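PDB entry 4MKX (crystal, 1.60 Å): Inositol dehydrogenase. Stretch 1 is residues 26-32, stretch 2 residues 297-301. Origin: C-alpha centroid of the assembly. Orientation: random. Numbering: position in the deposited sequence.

Stretch 1 26-32: GRLGKIH
Stretch 2, residues 297-301: QNFPE

Two helix beginnings from distant parts of one chain meet through side chains alone. In the first stretch, Gly-26 occupies the N-cap position with phi/psi of -76/-163°, and residues 27-32 follow as helix, with phi from -55 to -70° and psi from -36 to -52°. Lys-30 N bonds to Gly-26 O at 2.9 Å and His-32 N to Leu-28 O at 3.2 Å; the bond from Ile-31 N to Arg-27 O, at 3.3 Å, is weak. In the second stretch Gln-297 (-106/-22°) and the extended Asn-298 (-158/169°) lead into helix at Phe-299, Pro-300 and Glu-301.

The backbones stay well apart: the nearest CA atoms, those of Ile-31 and Pro-300, are 7.9 Å from each other, so side chains must fill the gap. Arg-27, Leu-28 and Ile-31, spaced one and three residues apart along the helix, make all the contacts from their side. Together the two stretches bury 252 Å².

Arg-27 contributes the most covered area. Its CA-to-CB bond points toward the second stretch, and chi1 to chi3 are all t (-179, 174 and -157°), an extended chain that carries the guanidinium group across the gap. CZ is not modelled, but NH2 lies 3.7 Å from Pro-300 CG and 3.8 Å from Asn-298 CG, while NH1 is 4.0 Å from Phe-299 CE2. These are packing contacts; no hydrogen bond joins the stretches among the modelled atoms.

The apolar centre is built around Phe-299. Its CA-to-CB bond points sideways, but chi1 of 80° (p) and chi2 of 84° bring the end of the ring nearer the first helix. Leu-28, also sideways, uses chi1 t and chi2 p (-177, 57°) to place CD1 3.9 Å from Phe-299 CE1. The CA-to-CB bond of Ile-31 points toward the second stretch, and chi1 m and chi2 t (-65, 169°) put CD1 3.7 Å from Pro-300 CB and 4.3 Å from Phe-299 CE1. Both methyl groups and Arg-27 NH1 approach the aromatic ring obliquely.

Pro-300, C-gamma exo, offers a compact apolar surface, and its lack of a backbone NH is tolerated in the first turn of a helix. Asn-298 suits the N-cap: with chi1 p (42°) and chi2 61°, its OD1 accepts from Glu-301 N at 3.2 Å. The Glu-301 side chain makes a separate hydrogen bond, its extended conformation (chi1 175°, chi2 -179°, chi3 -168°) bringing OE2 within 2.8 Å of Gln-297 N. One capping bond and one further hydrogen bond thus link the residues flanking Phe-299 and Pro-300.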

# COMPACT_ATOMS: atom_id res chain seq x y z
N GLY A 26 28.15 -23.87 -5.98
CA GLY A 26 27.01 -23.55 -6.82
C GLY A 26 26.54 -22.15 -6.49
O GLY A 26 27.27 -21.38 -5.86
N ARG A 27 25.31 -21.82 -6.89
CA ARG A 27 24.81 -20.46 -6.76
C ARG A 27 24.90 -19.96 -5.32
O ARG A 27 25.45 -18.89 -5.06
CB ARG A 27 23.35 -20.37 -7.24
CG ARG A 27 22.77 -18.97 -7.16
CD ARG A 27 21.37 -18.88 -7.76
NE ARG A 27 21.09 -17.50 -8.16
NH1 ARG A 27 18.80 -17.78 -8.29
NH2 ARG A 27 19.74 -15.74 -8.75
N LEU A 28 24.38 -20.76 -4.40
CA LEU A 28 24.37 -20.37 -2.99
C LEU A 28 25.79 -20.39 -2.40
O LEU A 28 26.15 -19.52 -1.61
CB LEU A 28 23.43 -21.28 -2.20
CG LEU A 28 23.26 -20.97 -0.72
CD1 LEU A 28 22.76 -19.56 -0.54
CD2 LEU A 28 22.30 -21.98 -0.09
N GLY A 29 26.59 -21.38 -2.78
CA GLY A 29 27.96 -21.44 -2.29
C GLY A 29 28.77 -20.21 -2.66
O GLY A 29 29.56 -19.72 -1.85
N LYS A 30 28.57 -19.72 -3.88
CA LYS A 30 29.29 -18.54 -4.36
C LYS A 30 28.90 -17.29 -3.58
O LYS A 30 29.73 -16.43 -3.33
CB LYS A 30 29.08 -18.35 -5.86
CG LYS A 30 29.94 -19.29 -6.70
CD LYS A 30 29.68 -19.17 -8.19
CE LYS A 30 30.65 -20.07 -8.95
NZ LYS A 30 30.59 -19.88 -10.43
N ILE A 31 27.63 -17.20 -3.20
CA ILE A 31 27.19 -16.09 -2.36
C ILE A 31 27.91 -16.09 -1.01
O ILE A 31 28.49 -15.08 -0.61
CB ILE A 31 25.66 -16.11 -2.16
CG1 ILE A 31 24.96 -15.88 -3.51
CG2 ILE A 31 25.23 -15.06 -1.14
CD1 ILE A 31 23.47 -16.12 -3.48
N HIS A 32 27.91 -17.23 -0.32
CA HIS A 32 28.60 -17.33 0.96
C HIS A 32 30.09 -17.06 0.80
O HIS A 32 30.69 -16.37 1.62
CB HIS A 32 28.42 -18.73 1.56
CG HIS A 32 27.07 -18.97 2.17
ND1 HIS A 32 26.48 -18.11 3.07
CD2 HIS A 32 26.20 -20.01 2.04
CE1 HIS A 32 25.31 -18.58 3.45
NE2 HIS A 32 25.12 -19.75 2.84
N GLN A 297 13.06 -10.39 -7.12
CA GLN A 297 12.94 -11.38 -8.18
C GLN A 297 13.46 -12.76 -7.82
O GLN A 297 13.07 -13.74 -8.44
CB GLN A 297 13.68 -10.89 -9.43
CG GLN A 297 13.00 -9.72 -10.09
CD GLN A 297 11.63 -10.08 -10.62
OE1 GLN A 297 11.50 -10.93 -11.50
NE2 GLN A 297 10.60 -9.46 -10.07
N ASN A 298 14.33 -12.83 -6.83
CA ASN A 298 14.92 -14.11 -6.47
C ASN A 298 15.44 -14.09 -5.06
O ASN A 298 15.53 -13.02 -4.45
CB ASN A 298 16.06 -14.47 -7.43
CG ASN A 298 16.95 -13.29 -7.75
OD1 ASN A 298 17.58 -12.70 -6.86
ND2 ASN A 298 17.00 -12.92 -9.03
N PHE A 299 15.79 -15.26 -4.55
CA PHE A 299 16.25 -15.35 -3.16
C PHE A 299 17.51 -14.55 -2.82
O PHE A 299 17.58 -13.99 -1.72
CB PHE A 299 16.30 -16.81 -2.66
CG PHE A 299 17.52 -17.58 -3.08
CD1 PHE A 299 18.70 -17.48 -2.36
CD2 PHE A 299 17.47 -18.44 -4.17
CE1 PHE A 299 19.83 -18.20 -2.74
CE2 PHE A 299 18.59 -19.17 -4.55
CZ PHE A 299 19.77 -19.05 -3.83
N PRO A 300 18.51 -14.48 -3.74
CA PRO A 300 19.69 -13.71 -3.33
C PRO A 300 19.37 -12.24 -3.14
O PRO A 300 19.96 -11.62 -2.26
CB PRO A 300 20.66 -13.89 -4.51
CG PRO A 300 20.23 -15.14 -5.17
CD PRO A 300 18.74 -15.17 -5.02
N GLU A 301 18.46 -11.70 -3.94
CA GLU A 301 18.04 -10.32 -3.78
C GLU A 301 17.25 -10.13 -2.47
O GLU A 301 17.53 -9.22 -1.69
CB GLU A 301 17.20 -9.89 -4.98
CG GLU A 301 16.63 -8.49 -4.83
CD GLU A 301 15.78 -8.05 -6.01
OE1 GLU A 301 15.47 -6.85 -6.09
OE2 GLU A 301 15.43 -8.90 -6.86